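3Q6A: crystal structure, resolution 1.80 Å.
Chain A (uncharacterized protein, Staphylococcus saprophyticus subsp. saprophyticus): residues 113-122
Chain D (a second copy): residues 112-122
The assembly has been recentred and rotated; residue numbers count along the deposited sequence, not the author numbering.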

# COMPACT_ATOMS: atom_id res chain seq x y z
N VAL A 113 -2.66 0.01 4.54
CA VAL A 113 -1.99 -0.72 3.46
C VAL A 113 -0.65 -0.07 3.11
O VAL A 113 0.36 -0.77 2.92
CB VAL A 113 -2.89 -0.80 2.21
CG1 VAL A 113 -2.10 -1.44 1.05
CG2 VAL A 113 -4.13 -1.63 2.52
N TYR A 114 -0.65 1.25 3.01
CA TYR A 114 0.58 1.98 2.70
C TYR A 114 1.63 1.81 3.80
O TYR A 114 2.80 1.53 3.51
CB TYR A 114 0.30 3.47 2.50
CG TYR A 114 1.54 4.24 2.09
CD1 TYR A 114 2.16 3.99 0.87
CD2 TYR A 114 2.09 5.20 2.94
CE1 TYR A 114 3.31 4.69 0.50
CE2 TYR A 114 3.24 5.91 2.57
CZ TYR A 114 3.85 5.64 1.35
OH TYR A 114 4.99 6.32 0.98
N MSE A 115 1.23 1.95 5.06
CA MSE A 115 2.19 1.78 6.16
C MSE A 115 2.81 0.38 6.14
O MSE A 115 4.02 0.22 6.34
CB MSE A 115 1.51 2.00 7.52
CG MSE A 115 2.45 1.91 8.75
SE MSE A 115 2.85 0.22 9.37
CE MSE A 115 1.30 -0.13 10.34
N LEU A 116 1.99 -0.64 5.90
CA LEU A 116 2.52 -2.00 5.89
C LEU A 116 3.45 -2.22 4.70
O LEU A 116 4.39 -3.00 4.80
CB LEU A 116 1.39 -3.03 5.89
CG LEU A 116 0.58 -3.03 7.20
CD1 LEU A 116 -0.66 -3.87 7.00
CD2 LEU A 116 1.42 -3.55 8.39
N SER A 117 3.19 -1.53 3.59
CA SER A 117 4.04 -1.62 2.42
C SER A 117 5.37 -0.96 2.73
O SER A 117 6.43 -1.44 2.33
CB SER A 117 3.36 -0.92 1.23
OG SER A 117 2.17 -1.59 0.86
N CYS A 118 5.33 0.18 3.42
CA CYS A 118 6.57 0.86 3.79
C CYS A 118 7.36 -0.05 4.73
O CYS A 118 8.59 -0.13 4.63
CB CYS A 118 6.27 2.18 4.52
SG CYS A 118 5.55 3.49 3.47
N LEU A 119 6.66 -0.74 5.62
CA LEU A 119 7.30 -1.66 6.56
C LEU A 119 8.00 -2.80 5.81
O LEU A 119 9.14 -3.16 6.11
CB LEU A 119 6.25 -2.27 7.50
CG LEU A 119 6.73 -3.41 8.41
CD1 LEU A 119 7.64 -2.87 9.51
CD2 LEU A 119 5.51 -4.08 9.02
N LYS A 120 7.29 -3.38 4.85
CA LYS A 120 7.84 -4.48 4.06
C LYS A 120 9.17 -4.12 3.36
O LYS A 120 10.16 -4.86 3.47
CB LYS A 120 6.80 -4.94 3.04
CG LYS A 120 7.12 -6.27 2.37
CD LYS A 120 6.00 -6.69 1.44
CE LYS A 120 6.38 -7.92 0.61
NZ LYS A 120 6.70 -9.11 1.43
N VAL A 121 9.21 -2.98 2.67
CA VAL A 121 10.43 -2.55 1.96
C VAL A 121 11.55 -2.25 2.95
O VAL A 121 12.69 -2.67 2.77
CB VAL A 121 10.18 -1.28 1.13
CG1 VAL A 121 11.40 -0.98 0.26
CG2 VAL A 121 8.95 -1.48 0.27
N TYR A 122 11.23 -1.51 4.00
CA TYR A 122 12.23 -1.20 5.00
C TYR A 122 12.90 -2.48 5.55
O TYR A 122 14.12 -2.59 5.55
CB TYR A 122 11.57 -0.41 6.14
CG TYR A 122 12.38 -0.32 7.41
CD1 TYR A 122 13.67 0.22 7.42
CD2 TYR A 122 11.86 -0.81 8.62
CE1 TYR A 122 14.42 0.28 8.61
CE2 TYR A 122 12.60 -0.76 9.79
CZ TYR A 122 13.87 -0.22 9.78
OH TYR A 122 14.59 -0.22 10.94
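Chain D, residues 112-122: WVYMLSCLKVY

How does chain D run relative to chain A? Residues 112 to 122 of chain D form one uninterrupted stretch of helix, part of a longer one, with backbone bonds of the usual i to i+4 kind such as D:Ser117 N to D:Val113 O at 3.0 Å. It points broadly the same way as the chain A helix: the N-to-C directions differ by 33°, the signed crossing angle is -33°, and the axes approach to 9.3 Å. The register is that of two copies related by near-symmetry. A:Ser117 CA faces D:Ser117 CA at 6.4 Å, and A:Val121 CA lies 7.4 Å from D:Val121 CA. Together the stretches bury 451 Å².

Where do the tyrosines, which cover the most surface, fit? The CA-to-CB bonds of A:Tyr114 and D:Tyr114 point sideways, and with chi1 in t each side chain extends along the flank of the partner helix. Each ring offers its edge to a serine: A:Tyr114 CD1 is 3.5 Å from D:Ser117 OG, and A:Ser117 OG is 3.5 Å from D:Tyr114 CD1. Farther out, A:Tyr114 OH comes within 3.8 Å of D:Lys120 CE, while D:Tyr114 OH lies 4.0 Å from A:Lys120 CE. In both cases the closest lysine atom is the carbon CE, so these approaches are packing; the tyrosine hydroxyls are hydrogen-bonded elsewhere in the structure.

What allows the backbones to come so close in the middle? The two Ser117 side chains are small and point toward each other's helix, so that A:Ser117 CB meets D:Ser117 CB at 3.5 Å. Neither hydroxyl bonds across the contact. Each, with chi1 in m, turns back to its own helix instead, A:Ser117 OG donating to A:Val113 O at 2.9 Å and D:Ser117 OG to D:Val113 O at the same distance. The serines therefore pack as compact groups with their polar atoms satisfied.

Which residues close the contact along the helices? Valines do so, one turn before and one turn after the serines. The shortest contact is between the Val121 side chains, although the backbones are farther apart there than at Ser117: A:Val121 CG2 and D:Val121 CG2 are 3.2 Å apart, close for two methyl groups. At the other end A:Val113 CG1 meets D:Val113 CG1 at 3.7 Å. Each Val113 also leans on the neighbouring tyrosine, with A:Val113 CG1 4.2 Å from D:Tyr114 CB and D:Val113 CG1 4.2 Å from A:Tyr114 CB. No hydrogen bond joins the stretches; Val113, Ser117 and Val121 pack on their counterparts, and each Tyr114 lies against unlike residues of the other chain.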

# COMPACT_ATOMS: atom_id res chain seq x y z
N TRP D 112 -5.21 -1.44 -5.20
CA TRP D 112 -4.67 -0.25 -5.86
C TRP D 112 -3.56 0.37 -5.04
O TRP D 112 -2.52 0.72 -5.58
CB TRP D 112 -5.77 0.78 -6.11
CG TRP D 112 -6.70 0.38 -7.22
CD1 TRP D 112 -8.03 0.05 -7.10
CD2 TRP D 112 -6.37 0.23 -8.60
NE1 TRP D 112 -8.54 -0.31 -8.33
CE2 TRP D 112 -7.54 -0.21 -9.27
CE3 TRP D 112 -5.19 0.42 -9.35
CZ2 TRP D 112 -7.57 -0.46 -10.64
CZ3 TRP D 112 -5.22 0.17 -10.72
CH2 TRP D 112 -6.40 -0.27 -11.35
N VAL D 113 -3.78 0.48 -3.73
CA VAL D 113 -2.75 1.08 -2.88
C VAL D 113 -1.50 0.22 -2.86
O VAL D 113 -0.40 0.73 -2.96
CB VAL D 113 -3.23 1.25 -1.43
CG1 VAL D 113 -2.11 1.84 -0.57
CG2 VAL D 113 -4.46 2.17 -1.40
N TYR D 114 -1.67 -1.09 -2.73
CA TYR D 114 -0.51 -1.97 -2.73
C TYR D 114 0.26 -1.90 -4.06
O TYR D 114 1.47 -1.75 -4.07
CB TYR D 114 -0.96 -3.42 -2.47
CG TYR D 114 0.20 -4.36 -2.32
CD1 TYR D 114 1.16 -4.17 -1.33
CD2 TYR D 114 0.36 -5.44 -3.20
CE1 TYR D 114 2.27 -5.02 -1.22
CE2 TYR D 114 1.47 -6.30 -3.09
CZ TYR D 114 2.41 -6.09 -2.10
OH TYR D 114 3.49 -6.95 -1.98
N MSE D 115 -0.44 -2.02 -5.19
CA MSE D 115 0.25 -1.97 -6.47
C MSE D 115 1.06 -0.67 -6.63
O MSE D 115 2.20 -0.70 -7.09
CB MSE D 115 -0.74 -2.10 -7.65
CG MSE D 115 -0.09 -2.07 -9.08
SE MSE D 115 0.25 -0.41 -9.79
CE MSE D 115 -1.37 0.05 -10.23
N LEU D 116 0.48 0.45 -6.24
CA LEU D 116 1.14 1.75 -6.37
C LEU D 116 2.33 1.84 -5.41
O LEU D 116 3.31 2.53 -5.69
CB LEU D 116 0.12 2.89 -6.13
CG LEU D 116 -0.92 3.05 -7.26
CD1 LEU D 116 -2.01 4.05 -6.87
CD2 LEU D 116 -0.20 3.51 -8.53
N SER D 117 2.25 1.14 -4.28
CA SER D 117 3.36 1.13 -3.32
C SER D 117 4.49 0.31 -3.91
O SER D 117 5.65 0.67 -3.79
CB SER D 117 2.93 0.51 -1.97
OG SER D 117 1.94 1.33 -1.38
N CYS D 118 4.14 -0.81 -4.53
CA CYS D 118 5.14 -1.65 -5.18
C CYS D 118 5.76 -0.84 -6.32
O CYS D 118 6.96 -0.91 -6.57
CB CYS D 118 4.49 -2.91 -5.76
SG CYS D 118 3.89 -4.05 -4.50
N LEU D 119 4.93 -0.09 -7.03
CA LEU D 119 5.41 0.75 -8.13
C LEU D 119 6.47 1.74 -7.62
O LEU D 119 7.57 1.83 -8.17
CB LEU D 119 4.24 1.52 -8.74
CG LEU D 119 4.63 2.56 -9.80
CD1 LEU D 119 5.22 1.85 -11.02
CD2 LEU D 119 3.44 3.41 -10.15
N LYS D 120 6.12 2.46 -6.56
CA LYS D 120 6.99 3.47 -5.96
C LYS D 120 8.35 2.89 -5.55
O LYS D 120 9.41 3.47 -5.85
CB LYS D 120 6.28 4.11 -4.77
CG LYS D 120 7.06 5.24 -4.08
CD LYS D 120 6.31 5.78 -2.86
CE LYS D 120 7.09 6.90 -2.16
NZ LYS D 120 7.17 8.17 -2.99
N VAL D 121 8.31 1.74 -4.89
CA VAL D 121 9.54 1.10 -4.46
C VAL D 121 10.40 0.64 -5.65
O VAL D 121 11.62 0.81 -5.64
CB VAL D 121 9.25 -0.13 -3.60
CG1 VAL D 121 10.55 -0.81 -3.21
CG2 VAL D 121 8.46 0.29 -2.36
N TYR D 122 9.76 0.06 -6.66
CA TYR D 122 10.49 -0.41 -7.83
C TYR D 122 11.20 0.72 -8.57
O TYR D 122 12.37 0.58 -8.96
CB TYR D 122 9.53 -1.16 -8.77
CG TYR D 122 10.08 -1.45 -10.15
CD1 TYR D 122 11.18 -2.28 -10.33
CD2 TYR D 122 9.49 -0.88 -11.29
CE1 TYR D 122 11.70 -2.54 -11.61
CE2 TYR D 122 10.00 -1.13 -12.58
CZ TYR D 122 11.11 -1.96 -12.72
OH TYR D 122 11.64 -2.20 -13.97